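Local coordinates for glucose-binding protein (PDB 2B3F) that binds glucose or galactose in the cleft of a periplasmic-type solute-binding fold and probably delivers the sugar to a binding-protein-dependent transport system, at residues A[288-291]-A[292-295]; A[358-361]-A[362-366]. All coordinates share one frame; numbering follows the deposited sequence.

Contact 1: A[288-291]-A[292-295]; sequences NRQN and AINW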
loop_
_atom_site.group_PDB
_atom_site.type_symbol
_atom_site.label_atom_id
_atom_site.label_comp_id
_atom_site.label_asym_id
_atom_site.label_seq_id
_atom_site.Cartn_x
_atom_site.Cartn_y
_atom_site.Cartn_z
ATOM N N ASN A 288 16.673 20.978 8.633
ATOM C CA ASN A 288 16.544 21.770 7.398
ATOM C C ASN A 288 15.075 22.037 7.087
ATOM O O ASN A 288 14.526 21.578 6.101
ATOM C CB ASN A 288 17.269 21.095 6.232
ATOM C CG ASN A 288 18.698 20.682 6.593
ATOM O OD1 ASN A 288 19.570 21.533 6.795
ATOM N ND2 ASN A 288 18.937 19.375 6.702
ATOM N N ARG A 289 14.470 22.843 7.947
ATOM C CA ARG A 289 13.026 23.053 7.960
ATOM C C ARG A 289 12.519 23.672 6.666
ATOM O O ARG A 289 11.564 23.191 6.083
ATOM C CB ARG A 289 12.637 23.949 9.131
ATOM C CG ARG A 289 11.150 24.119 9.290
ATOM C CD ARG A 289 10.814 24.877 10.572
ATOM N NE ARG A 289 9.372 25.041 10.746
ATOM C CZ ARG A 289 8.636 26.001 10.190
ATOM N NH1 ARG A 289 9.188 26.942 9.428
ATOM N NH2 ARG A 289 7.328 26.038 10.405
ATOM N N GLN A 290 13.138 24.766 6.212
ATOM C CA GLN A 290 12.658 25.405 4.982
ATOM C C GLN A 290 12.811 24.519 3.749
ATOM O O GLN A 290 11.938 24.476 2.892
ATOM C CB GLN A 290 13.344 26.755 4.734
ATOM C CG GLN A 290 12.721 27.528 3.579
ATOM C CD GLN A 290 11.240 27.834 3.799
ATOM O OE1 GLN A 290 10.836 28.251 4.892
ATOM N NE2 GLN A 290 10.424 27.629 2.755
ATOM N N ASN A 291 13.941 23.831 3.652
ATOM C CA ASN A 291 14.169 22.950 2.509
ATOM C C ASN A 291 13.116 21.836 2.506
ATOM O O ASN A 291 12.633 21.431 1.448
ATOM C CB ASN A 291 15.580 22.372 2.536
ATOM C CG ASN A 291 16.660 23.420 2.243
ATOM O OD1 ASN A 291 17.832 23.258 2.609
ATOM N ND2 ASN A 291 16.267 24.481 1.564
ATOM N N ALA A 292 12.738 21.385 3.703
ATOM C CA ALA A 292 11.679 20.353 3.846
ATOM C C ALA A 292 10.326 20.890 3.402
ATOM O O ALA A 292 9.579 20.241 2.669
ATOM C CB ALA A 292 11.612 19.864 5.289
ATOM N N ILE A 293 10.015 22.118 3.814
ATOM C CA ILE A 293 8.769 22.776 3.391
ATOM C C ILE A 293 8.705 22.888 1.870
ATOM O O ILE A 293 7.678 22.634 1.255
ATOM C CB ILE A 293 8.610 24.172 4.065
ATOM C CG1 ILE A 293 8.326 24.000 5.562
ATOM C CG2 ILE A 293 7.498 24.960 3.385
ATOM C CD1 ILE A 293 8.458 25.256 6.389
ATOM N N ASN A 294 9.818 23.256 1.239
ATOM C CA ASN A 294 9.840 23.323 -0.213
ATOM C C ASN A 294 9.677 21.946 -0.880
ATOM O O ASN A 294 9.103 21.812 -1.959
ATOM C CB ASN A 294 11.104 24.047 -0.673
ATOM C CG ASN A 294 11.057 25.550 -0.342
ATOM O OD1 ASN A 294 9.969 26.107 -0.189
ATOM N ND2 ASN A 294 12.227 26.193 -0.233
ATOM N N TRP A 295 10.155 20.902 -0.209
ATOM C CA TRP A 295 9.895 19.548 -0.687
ATOM C C TRP A 295 8.391 19.249 -0.625
ATOM O O TRP A 295 7.821 18.726 -1.573
ATOM C CB TRP A 295 10.722 18.534 0.129
ATOM C CG TRP A 295 10.392 17.089 -0.124
ATOM C CD1 TRP A 295 9.661 16.281 0.679
ATOM C CD2 TRP A 295 10.778 16.290 -1.253
ATOM N NE1 TRP A 295 9.571 15.027 0.139
ATOM C CE2 TRP A 295 10.235 15.001 -1.052
ATOM C CE3 TRP A 295 11.534 16.530 -2.402
ATOM C CZ2 TRP A 295 10.436 13.955 -1.951
ATOM C CZ3 TRP A 295 11.708 15.507 -3.310
ATOM C CH2 TRP A 295 11.174 14.219 -3.069
#
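Arg-289 and Ile-293 meet one turn apart on the first turns of helix 289-299, which packs against the sheet of a periplasmic binding protein lobe. Asn-288 stands at the N-cap position; its side chain makes no capping bond, ND2 being hydrogen-bonded to Asp-61 instead, but its carbonyl O accepts the N-H of Ala-292 at 3.0 Å. The next rung, Ile-293 N to Arg-289 O, is 2.9 Å long. The tight part of the contact is the inward side. The small methyl of Ala-292 lies 3.4 Å from Arg-289 O and lets the helix settle on Leu-3 of strand 2-7 and on Leu-282. Trp-295, whose N is bonded to Asn-291 O, sends its indole inward between Leu-3, Ile-5, Leu-17 and Leu-20, and meets Phe-280 edge-to-face. Its large, mostly apolar ring system suits this buried position, about 6 Å from the side chain of Trp-9 in the sugar site.

The solvent side is looser and more polar. With CG anti to the backbone N (chi1 -175°) and an extended chain, Arg-289 carries its guanidinium outward, where NE forms a salt bridge with Glu-82; Ile-293 CD1 lies over one face of the group, offset toward its rim and 3.6 Å from NH1, an apolar contact made off the plane of the N-H groups. Gln-290 bends at chi2 (60°), which brings its amide forward to Asn-294. Asn-294 OD1, which also accepts from Arg-297, receives only a weak bond from Gln-290 NE2 at 3.3 Å, the two amide planes standing 60° apart.

Contact 2: A[358-361]-A[362-366]; sequences SQFG and TVMEI
Helix 354-370 of this periplasmic binding protein is amphipathic, and residues 358-366 form turns of it with one buried and one wet side. On the buried side Phe-360 and Met-364 stand one turn apart, joined along the backbone by Met-364 N to Phe-360 O at 3.0 Å. Their side chains touch lightly: the ring atom Phe-360 CE2 is 4.4 Å from Met-364 CE, which comes to the ring obliquely; the methionine chain leaves with CG anti to the backbone N (chi1 -180°) and bends at chi2 and chi3. Val-363 adds its branched CB, 4.2 Å from Phe-360 CD1. A flat ring, a flexible thioether and a compact branched chain together suit an apolar face that packs against three other helices.

The opposite character appears at Thr-362. Its N gives a weak bond to Gln-359 O, an acceptor shared with Val-363 N at 3.3 Å. Set beside its own backbone N (chi1 -59°), Thr-362 OG1 is hydrogen-bonded to a water at 3.0 Å; this water donates to Ser-358 O at 2.6 Å, linking successive turns where a small polar residue is well placed. Gly-361 adds no bulk, and its O is gripped twice, by Glu-365 N at 2.9 Å and by Asn-166 ND2 of helix 166-190.

That helix lines one flank: Phe-360 meets Trp-173 with planes at about 60° and touches Gln-170. Met-364 reaches Gln-169, Trp-173, and Trp-205 and Phe-208 of helix 199-212, while Val-363 packs on Trp-205 and, with Ile-366, on Ala-379 of helix 373-387.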
loop_
_atom_site.group_PDB
_atom_site.type_symbol
_atom_site.label_atom_id
_atom_site.label_comp_id
_atom_site.label_asym_id
_atom_site.label_seq_id
_atom_site.Cartn_x
_atom_site.Cartn_y
_atom_site.Cartn_z
ATOM N N SER A 358 1.661 -3.621 13.555
ATOM C CA SER A 358 2.935 -4.274 13.865
ATOM C C SER A 358 2.720 -5.665 14.469
ATOM O O SER A 358 3.563 -6.532 14.325
ATOM C CB SER A 358 3.763 -3.410 14.813
ATOM O OG SER A 358 3.093 -3.261 16.062
ATOM N N GLN A 359 1.586 -5.884 15.111
ATOM C CA GLN A 359 1.309 -7.170 15.752
ATOM C C GLN A 359 0.562 -8.111 14.812
ATOM O O GLN A 359 0.523 -9.318 15.024
ATOM C CB GLN A 359 0.545 -6.936 17.036
ATOM C CG GLN A 359 1.405 -6.236 18.074
ATOM C CD GLN A 359 0.787 -6.273 19.424
ATOM O OE1 GLN A 359 0.887 -7.282 20.129
ATOM N NE2 GLN A 359 0.112 -5.202 19.796
ATOM N N PHE A 360 -0.010 -7.573 13.741
ATOM C CA PHE A 360 -0.763 -8.412 12.822
ATOM C C PHE A 360 0.137 -9.419 12.104
ATOM O O PHE A 360 -0.330 -10.463 11.679
ATOM C CB PHE A 360 -1.549 -7.587 11.803
ATOM C CG PHE A 360 -2.639 -8.367 11.114
ATOM C CD1 PHE A 360 -3.788 -8.750 11.811
ATOM C CD2 PHE A 360 -2.527 -8.719 9.771
ATOM C CE1 PHE A 360 -4.799 -9.455 11.172
ATOM C CE2 PHE A 360 -3.529 -9.422 9.145
ATOM C CZ PHE A 360 -4.671 -9.804 9.865
ATOM N N GLY A 361 1.423 -9.107 11.944
ATOM C CA GLY A 361 2.355 -10.065 11.344
ATOM C C GLY A 361 2.517 -11.320 12.195
ATOM O O GLY A 361 2.687 -12.424 11.666
ATOM N N THR A 362 2.457 -11.132 13.511
ATOM C CA THR A 362 2.469 -12.237 14.487
ATOM C C THR A 362 1.232 -13.106 14.368
ATOM O O THR A 362 1.288 -14.344 14.373
ATOM C CB THR A 362 2.557 -11.678 15.923
ATOM O OG1 THR A 362 3.751 -10.911 16.043
ATOM C CG2 THR A 362 2.582 -12.804 16.973
ATOM N N VAL A 363 0.083 -12.455 14.258
ATOM C CA VAL A 363 -1.145 -13.162 13.961
ATOM C C VAL A 363 -0.999 -14.007 12.702
ATOM O O VAL A 363 -1.391 -15.178 12.667
ATOM C CB VAL A 363 -2.345 -12.195 13.803
ATOM C CG1 VAL A 363 -3.604 -12.955 13.421
ATOM C CG2 VAL A 363 -2.553 -11.423 15.081
ATOM N N MET A 364 -0.438 -13.417 11.654
ATOM C CA MET A 364 -0.276 -14.127 10.416
ATOM C C MET A 364 0.662 -15.326 10.594
ATOM O O MET A 364 0.354 -16.407 10.114
ATOM C CB MET A 364 0.215 -13.174 9.310
ATOM C CG MET A 364 0.405 -13.840 7.966
ATOM S SD MET A 364 -1.109 -14.588 7.320
ATOM C CE MET A 364 -2.192 -13.130 7.223
ATOM N N GLU A 365 1.771 -15.150 11.309
ATOM C CA GLU A 365 2.658 -16.298 11.651
ATOM C C GLU A 365 1.887 -17.451 12.285
ATOM O O GLU A 365 2.041 -18.617 11.880
ATOM C CB GLU A 365 3.780 -15.880 12.581
ATOM C CG GLU A 365 4.841 -15.059 11.895
ATOM C CD GLU A 365 6.000 -14.683 12.803
ATOM O OE1 GLU A 365 5.789 -14.516 14.033
ATOM O OE2 GLU A 365 7.135 -14.540 12.276
ATOM N N ILE A 366 1.040 -17.141 13.263
ATOM C CA ILE A 366 0.289 -18.196 13.949
ATOM C C ILE A 366 -0.808 -18.821 13.076
ATOM O O ILE A 366 -1.185 -19.994 13.279
ATOM C CB ILE A 366 -0.188 -17.776 15.378
ATOM C CG1 ILE A 366 -1.211 -16.651 15.351
ATOM C CG2 ILE A 366 1.011 -17.333 16.176
ATOM C CD1 ILE A 366 -2.629 -17.084 15.232
HETATM O O HOH W 1 4.135 -9.001 13.794
#

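In the fold
Contacts 1 and 2 are both local, each made within a single helix, and both helices bury one side while wetting the other. They lie far apart, with centres 37 Å from each other and nearest atoms about 24 Å apart. Contact 1 opens its helix near the rim of the molecule and packs on strand 2-7 and helix 15-27; its exposed flank uses amides and a charge paired with Glu-82, outside its segments. Contact 2 lies nearer the centre of the chain, among helices; its buried face combines a phenyl ring, a thioether and a valine, while a single water bridges its polar side. Neither touches the sugar, about 12 Å from the side chain of Trp-295 and about 13 Å from that of Phe-360.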